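Local atomic coordinates of phosphopantetheine adenylyltransferase (Archaeoglobus fulgidus, PDB entry 3DO8), a protein that probably transfers an adenylyl group reversibly from ATP to 4'-phosphopantetheine, giving dephospho-CoA and pyrophosphate in coenzyme A biosynthesis. Residues L49-R54 with I72-N77; K106-E109 with R113-T116. All blocks are in the same frame, centred on the assembly; numbering follows the deposited sequence.

Contact 1. Residues L49-R54 with I72-N77; sequences LPFAIR and IVKITN
K74 lays its aliphatic chain over one face of the F51 ring. Its CE sits almost above the middle of the ring, with K74 CE 3.7 Å from the F51 ring centroid and only 10° off the ring normal. This is a CH-pi contact. The charged end lies farther out: K74 NZ is 4.8 Å from the F51 ring centroid and 24° off the normal, still over the face, which makes a cation-pi pair. The lysine reaches this place by a bend. Its chain runs extended through CG and CD, then turns at chi3 (-68°) and brings CE in over the ring. Nearer the backbone, K74 CB packs 3.7 Å from F51 CE1. The two side chains cross obliquely. I72, two residues earlier on the strand, adds an apolar touch, with its CG2 4.3 Å from F51 CZ.

The contact belongs to a beta-alpha-beta unit of the Rossmann-like cytidylyltransferase fold. F51 opens helix 51-66, and I72 and K74 lie on strand 71-75, the outermost strand on this side of the parallel sheet. P50 takes the N-cap position. V35 of the adjoining strand 31-36 touches both F51 and I72.

At the same helix start, the buried R54 donates from NE to L49 O at 2.9 Å. The oxygen lies in the guanidinium plane, but the nitrogen stands above the carbonyl plane. R54 also forms a salt bridge with D38 and hydrogen bonds to T36 O, at the end of strand 31-36, and to T8 O, just after strand 3-7.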
ATOM      1  N   LEU A  49      27.718   5.733   0.556  1.00 18.18           N
ATOM      2  CA  LEU A  49      27.234   6.961   1.190  1.00 17.39           C
ATOM      3  C   LEU A  49      27.060   6.751   2.686  1.00 16.50           C
ATOM      4  O   LEU A  49      26.358   5.794   3.084  1.00 15.92           O
ATOM      5  CB  LEU A  49      25.877   7.392   0.612  1.00 15.84           C
ATOM      6  CG  LEU A  49      25.789   7.619  -0.900  1.00 16.96           C
ATOM      7  CD1 LEU A  49      24.359   8.055  -1.265  1.00 14.35           C
ATOM      8  CD2 LEU A  49      26.862   8.613  -1.391  1.00 16.62           C
ATOM      9  N   PRO A  50      27.669   7.622   3.509  1.00 16.79           N
ATOM     10  CA  PRO A  50      27.437   7.559   4.956  1.00 16.48           C
ATOM     11  C   PRO A  50      25.966   7.733   5.317  1.00 15.58           C
ATOM     12  O   PRO A  50      25.209   8.363   4.568  1.00 14.54           O
ATOM     13  CB  PRO A  50      28.224   8.740   5.491  1.00 16.78           C
ATOM     14  CG  PRO A  50      29.332   8.934   4.492  1.00 18.81           C
ATOM     15  CD  PRO A  50      28.636   8.692   3.179  1.00 17.39           C
ATOM     16  N   PHE A  51      25.586   7.173   6.470  1.00 15.67           N
ATOM     17  CA  PHE A  51      24.252   7.359   7.019  1.00 15.66           C
ATOM     18  C   PHE A  51      23.797   8.814   6.944  1.00 15.09           C
ATOM     19  O   PHE A  51      22.701   9.089   6.475  1.00 13.72           O
ATOM     20  CB  PHE A  51      24.207   6.852   8.468  1.00 15.91           C
ATOM     21  CG  PHE A  51      22.982   7.291   9.211  1.00 15.44           C
ATOM     22  CD1 PHE A  51      21.807   6.575   9.086  1.00 14.85           C
ATOM     23  CD2 PHE A  51      22.996   8.435  10.005  1.00 15.25           C
ATOM     24  CE1 PHE A  51      20.671   6.979   9.751  1.00 14.77           C
ATOM     25  CE2 PHE A  51      21.840   8.870  10.643  1.00 15.34           C
ATOM     26  CZ  PHE A  51      20.682   8.135  10.510  1.00 15.95           C
ATOM     27  N   ALA A  52      24.615   9.751   7.421  1.00 14.56           N
ATOM     28  CA  ALA A  52      24.224  11.151   7.450  1.00 14.97           C
ATOM     29  C   ALA A  52      23.829  11.673   6.064  1.00 14.32           C
ATOM     30  O   ALA A  52      22.886  12.458   5.935  1.00 15.48           O
ATOM     31  CB  ALA A  52      25.346  12.026   8.082  1.00 16.41           C
ATOM     32  N   ILE A  53      24.543  11.222   5.028  1.00 13.52           N
ATOM     33  CA  ILE A  53      24.273  11.688   3.666  1.00 13.10           C
ATOM     34  C   ILE A  53      22.972  11.060   3.145  1.00 12.98           C
ATOM     35  O   ILE A  53      22.132  11.746   2.564  1.00 12.86           O
ATOM     36  CB  ILE A  53      25.453  11.353   2.727  1.00 14.32           C
ATOM     37  CG1 ILE A  53      26.694  12.146   3.137  1.00 13.09           C
ATOM     38  CG2 ILE A  53      25.089  11.577   1.262  1.00 13.71           C
ATOM     39  CD1 ILE A  53      26.580  13.629   3.029  1.00 16.75           C
ATOM     40  N   ARG A  54      22.794   9.761   3.374  1.00 11.96           N
ATOM     41  CA  ARG A  54      21.560   9.067   2.975  1.00 13.00           C
ATOM     42  C   ARG A  54      20.322   9.657   3.681  1.00 12.32           C
ATOM     43  O   ARG A  54      19.296   9.919   3.050  1.00 13.11           O
ATOM     44  CB  ARG A  54      21.690   7.553   3.195  1.00 12.76           C
ATOM     45  CG  ARG A  54      22.751   6.947   2.281  1.00 14.19           C
ATOM     46  CD  ARG A  54      22.928   5.450   2.459  1.00 14.34           C
ATOM     47  NE  ARG A  54      23.622   5.096   3.683  1.00 14.76           N
ATOM     48  CZ  ARG A  54      23.085   4.507   4.740  1.00 15.21           C
ATOM     49  NH1 ARG A  54      21.793   4.210   4.794  1.00 15.32           N
ATOM     50  NH2 ARG A  54      23.882   4.229   5.768  1.00 14.70           N
ATOM     51  N   ILE A  72      13.495  10.966  10.906  1.00 17.07           N
ATOM     52  CA  ILE A  72      14.427   9.902  10.532  1.00 16.89           C
ATOM     53  C   ILE A  72      14.956   9.234  11.793  1.00 17.09           C
ATOM     54  O   ILE A  72      15.436   9.909  12.722  1.00 17.97           O
ATOM     55  CB  ILE A  72      15.710  10.415   9.762  1.00 17.10           C
ATOM     56  CG1 ILE A  72      15.340  11.154   8.479  1.00 18.57           C
ATOM     57  CG2 ILE A  72      16.683   9.259   9.437  1.00 17.34           C
ATOM     58  CD1 ILE A  72      14.550  10.412   7.591  1.00 18.29           C
ATOM     59  N   VAL A  73      14.947   7.925  11.791  1.00 16.13           N
ATOM     60  CA  VAL A  73      15.569   7.173  12.878  1.00 17.66           C
ATOM     61  C   VAL A  73      16.607   6.225  12.274  1.00 16.58           C
ATOM     62  O   VAL A  73      16.391   5.655  11.199  1.00 16.35           O
ATOM     63  CB  VAL A  73      14.499   6.431  13.707  1.00 18.63           C
ATOM     64  CG1 VAL A  73      13.455   7.420  14.270  1.00 22.38           C
ATOM     65  CG2 VAL A  73      13.818   5.422  12.887  1.00 19.90           C
ATOM     66  N   LYS A  74      17.776   6.116  12.899  1.00 16.47           N
ATOM     67  CA  LYS A  74      18.763   5.151  12.448  1.00 16.56           C
ATOM     68  C   LYS A  74      18.312   3.751  12.820  1.00 16.03           C
ATOM     69  O   LYS A  74      17.958   3.479  13.995  1.00 16.09           O
ATOM     70  CB  LYS A  74      20.135   5.429  13.076  1.00 16.48           C
ATOM     71  CG  LYS A  74      21.234   4.573  12.551  1.00 16.70           C
ATOM     72  CD  LYS A  74      22.562   4.840  13.272  1.00 18.90           C
ATOM     73  CE  LYS A  74      23.141   6.215  12.970  1.00 19.91           C
ATOM     74  NZ  LYS A  74      24.511   6.450  13.597  1.00 21.89           N
ATOM     75  N   ILE A  75      18.330   2.871  11.828  1.00 15.14           N
ATOM     76  CA  ILE A  75      18.051   1.441  12.021  1.00 15.73           C
ATOM     77  C   ILE A  75      19.385   0.754  12.335  1.00 15.81           C
ATOM     78  O   ILE A  75      20.313   0.803  11.538  1.00 15.11           O
ATOM     79  CB  ILE A  75      17.406   0.816  10.759  1.00 15.47           C
ATOM     80  CG1 ILE A  75      16.053   1.444  10.439  1.00 16.98           C
ATOM     81  CG2 ILE A  75      17.207  -0.682  10.931  1.00 16.63           C
ATOM     82  CD1 ILE A  75      15.517   1.099   9.027  1.00 17.89           C
ATOM     83  N   THR A  76      19.481   0.162  13.526  1.00 15.68           N
ATOM     84  CA  THR A  76      20.706  -0.499  13.992  1.00 16.59           C
ATOM     85  C   THR A  76      20.505  -1.997  14.298  1.00 17.47           C
ATOM     86  O   THR A  76      21.414  -2.685  14.766  1.00 18.88           O
ATOM     87  CB  THR A  76      21.218   0.236  15.235  1.00 16.61           C
ATOM     88  OG1 THR A  76      20.220   0.151  16.261  1.00 17.91           O
ATOM     89  CG2 THR A  76      21.495   1.727  14.875  1.00 18.43           C
ATOM     90  N   ASN A  77      19.316  -2.508  14.009  1.00 16.68           N
ATOM     91  CA  ASN A  77      19.060  -3.936  14.040  1.00 16.46           C
ATOM     92  C   ASN A  77      17.979  -4.206  12.998  1.00 17.27           C
ATOM     93  O   ASN A  77      17.331  -3.262  12.517  1.00 15.70           O
ATOM     94  CB  ASN A  77      18.656  -4.351  15.468  1.00 15.99           C
ATOM     95  CG  ASN A  77      17.219  -3.987  15.792  1.00 15.62           C
ATOM     96  OD1 ASN A  77      16.305  -4.678  15.375  1.00 16.24           O
ATOM     97  ND2 ASN A  77      17.012  -2.916  16.561  1.00 17.12           N
TER

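Contact 2. Residues K106-E109 with R113-T116; sequences KREE and RKIT
R107 grips the backbone of R113 with two nitrogens. Its NE is 2.8 Å from R113 O, and its NH2 is also 2.8 Å from R113 O. Both are hydrogen bonds, and both are moderately bent, with an N-H...O angle of 150° at NE. The grip is side-on, with both donors sharing one acceptor. The oxygen lies in the guanidinium plane. From the carbonyl side the two differ: NH2 is in the carbonyl plane, while NE is tilted 27° from it.

This is the close-packed part of the contact. I115 covers one face of the guanidinium, with its CG1 3.6 Å from R107 NE and set toward the rim of the group. I115 CD1 packs 3.7 Å from R107 CD. The two side chains cross at about a right angle. A bend at chi3 (67°) turns the end of the R107 chain toward the carbonyl. Both residues are buried. D86 pairs with R107 NH2, and T82 O and V85 O accept from NH1.

The outer side is looser. E108 and K114 form a salt bridge, with E108 OE1 3.4 Å from K114 NZ. A water also joins them, donating to E108 OE1 and accepting from K114 NZ. The ammonium has another partner in N104 O, farther back on the helix. K114 also packs on M123 of the second subunit.

The contact lies in the second half of a beta-alpha-beta crossover, where helix 97-110 leads into strand 116-121, an outermost strand of the Rossmann-like sheet. Its chemistry is uneven. The buried arginine has a partner for each of its three nitrogens, which should hold its rotation and keep it charged. The outer pair is longer and shared with water, so it probably contributes less to holding the turn.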
ATOM      1  N   LYS A 106       7.200 -11.991  15.336  1.00 14.13           N
ATOM      2  CA  LYS A 106       7.845 -11.656  16.611  1.00 13.78           C
ATOM      3  C   LYS A 106       6.958 -10.794  17.499  1.00 13.10           C
ATOM      4  O   LYS A 106       6.958 -10.952  18.720  1.00 11.97           O
ATOM      5  CB  LYS A 106       9.200 -10.982  16.415  1.00 14.19           C
ATOM      6  CG  LYS A 106      10.241 -11.901  15.889  1.00 18.32           C
ATOM      7  CD  LYS A 106      10.670 -12.849  16.984  1.00 21.04           C
ATOM      8  CE  LYS A 106      11.523 -13.919  16.476  1.00 24.98           C
ATOM      9  NZ  LYS A 106      11.724 -14.893  17.587  1.00 26.40           N
ATOM     10  N   ARG A 107       6.250  -9.845  16.908  1.00 12.79           N
ATOM     11  CA  ARG A 107       5.297  -9.073  17.695  1.00 13.42           C
ATOM     12  C   ARG A 107       4.295 -10.018  18.359  1.00 14.01           C
ATOM     13  O   ARG A 107       4.003  -9.876  19.550  1.00 13.64           O
ATOM     14  CB  ARG A 107       4.599  -8.019  16.845  1.00 12.63           C
ATOM     15  CG  ARG A 107       5.514  -6.845  16.532  1.00 12.41           C
ATOM     16  CD  ARG A 107       4.850  -5.802  15.672  1.00 13.49           C
ATOM     17  NE  ARG A 107       3.756  -5.098  16.353  1.00 13.18           N
ATOM     18  CZ  ARG A 107       3.853  -3.964  17.048  1.00 13.92           C
ATOM     19  NH1 ARG A 107       5.012  -3.353  17.209  1.00 13.78           N
ATOM     20  NH2 ARG A 107       2.756  -3.413  17.578  1.00 14.25           N
ATOM     21  N   GLU A 108       3.785 -10.980  17.606  1.00 15.11           N
ATOM     22  CA  GLU A 108       2.816 -11.906  18.217  1.00 16.75           C
ATOM     23  C   GLU A 108       3.460 -12.681  19.365  1.00 16.81           C
ATOM     24  O   GLU A 108       2.836 -12.882  20.414  1.00 17.86           O
ATOM     25  CB  GLU A 108       2.193 -12.843  17.190  1.00 17.37           C
ATOM     26  CG  GLU A 108       1.076 -13.715  17.811  1.00 19.28           C
ATOM     27  CD  GLU A 108       0.240 -14.452  16.765  1.00 23.61           C
ATOM     28  OE1 GLU A 108       0.633 -14.502  15.599  1.00 31.69           O
ATOM     29  OE2 GLU A 108      -0.828 -15.007  17.143  1.00 35.89           O
ATOM     30  N   GLU A 109       4.694 -13.118  19.182  1.00 16.41           N
ATOM     31  CA  GLU A 109       5.390 -13.856  20.241  1.00 17.00           C
ATOM     32  C   GLU A 109       5.603 -13.011  21.500  1.00 16.36           C
ATOM     33  O   GLU A 109       5.597 -13.542  22.626  1.00 15.75           O
ATOM     34  CB  GLU A 109       6.746 -14.370  19.752  1.00 17.44           C
ATOM     35  CG  GLU A 109       6.652 -15.427  18.678  1.00 20.52           C
ATOM     36  CD  GLU A 109       8.003 -15.898  18.194  1.00 21.92           C
ATOM     37  OE1 GLU A 109       9.037 -15.638  18.859  1.00 25.86           O
ATOM     38  OE2 GLU A 109       8.028 -16.576  17.133  1.00 31.37           O
ATOM     39  N   ARG A 113       0.333  -6.156  19.368  1.00 16.05           N
ATOM     40  CA  ARG A 113      -0.626  -6.296  18.268  1.00 18.05           C
ATOM     41  C   ARG A 113       0.085  -6.242  16.927  1.00 15.90           C
ATOM     42  O   ARG A 113       1.017  -5.508  16.756  1.00 14.60           O
ATOM     43  CB  ARG A 113      -1.672  -5.218  18.289  1.00 18.52           C
ATOM     44  CG  ARG A 113      -1.162  -3.830  18.187  1.00 24.08           C
ATOM     45  CD  ARG A 113      -2.306  -2.913  17.754  1.00 27.52           C
ATOM     46  NE  ARG A 113      -2.029  -1.509  18.049  1.00 31.99           N
ATOM     47  CZ  ARG A 113      -2.057  -0.977  19.273  1.00 34.87           C
ATOM     48  NH1 ARG A 113      -2.301  -1.727  20.337  1.00 35.19           N
ATOM     49  NH2 ARG A 113      -1.803   0.313  19.435  1.00 36.68           N
ATOM     50  N   LYS A 114      -0.417  -6.990  15.976  1.00 15.91           N
ATOM     51  CA  LYS A 114       0.170  -7.003  14.659  1.00 16.73           C
ATOM     52  C   LYS A 114      -0.008  -5.625  13.994  1.00 15.85           C
ATOM     53  O   LYS A 114      -0.906  -4.834  14.333  1.00 16.72           O
ATOM     54  CB  LYS A 114      -0.399  -8.160  13.832  1.00 18.98           C
ATOM     55  CG  LYS A 114       0.227  -9.529  14.230  1.00 20.81           C
ATOM     56  CD  LYS A 114      -0.362 -10.687  13.432  1.00 22.74           C
ATOM     57  CE  LYS A 114       0.286 -11.985  13.733  1.00 27.34           C
ATOM     58  NZ  LYS A 114       1.794 -11.934  13.617  1.00 35.08           N
ATOM     59  N   ILE A 115       0.907  -5.333  13.089  1.00 13.60           N
ATOM     60  CA  ILE A 115       0.853  -4.140  12.227  1.00 12.90           C
ATOM     61  C   ILE A 115       0.283  -4.549  10.864  1.00 12.54           C
ATOM     62  O   ILE A 115       0.596  -5.624  10.360  1.00 13.46           O
ATOM     63  CB  ILE A 115       2.291  -3.562  12.018  1.00 12.66           C
ATOM     64  CG1 ILE A 115       3.032  -3.300  13.360  1.00 13.12           C
ATOM     65  CG2 ILE A 115       2.258  -2.297  11.146  1.00 14.45           C
ATOM     66  CD1 ILE A 115       4.484  -3.054  13.185  1.00 14.24           C
ATOM     67  N   THR A 116      -0.534  -3.692  10.258  1.00 11.56           N
ATOM     68  CA  THR A 116      -1.012  -3.974   8.891  1.00 11.56           C
ATOM     69  C   THR A 116       0.120  -3.738   7.882  1.00 11.81           C
ATOM     70  O   THR A 116       0.600  -2.619   7.760  1.00 11.11           O
ATOM     71  CB  THR A 116      -2.249  -3.141   8.531  1.00 11.18           C
ATOM     72  OG1 THR A 116      -3.308  -3.502   9.424  1.00 13.86           O
ATOM     73  CG2 THR A 116      -2.701  -3.446   7.105  1.00 13.88           C
TER
HETATM   74  O   HOH W   1       2.476 -15.092  13.978  1.00 37.88           O

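In the fold
From the N terminus the chain makes strands 3-7 and 31-36 before it reaches contact 1. That contact closes the excursion through helix 51-66, joining the start of the helix to strand 71-75 at one border of the sheet. The chain then returns across the sheet to strand 89-92 and runs into helix 97-110. Contact 2 closes a much shorter turn, between the end of this helix and the approach to strand 116-121 at the other border. The two follow in series, neither nested nor crossed. The centres of contact 1 and contact 2 are about 25 Å apart, and the two do not touch. Contact 1 ties a helix to one outermost strand, and contact 2, beside the second subunit, ties a helix to the loop leading into the other.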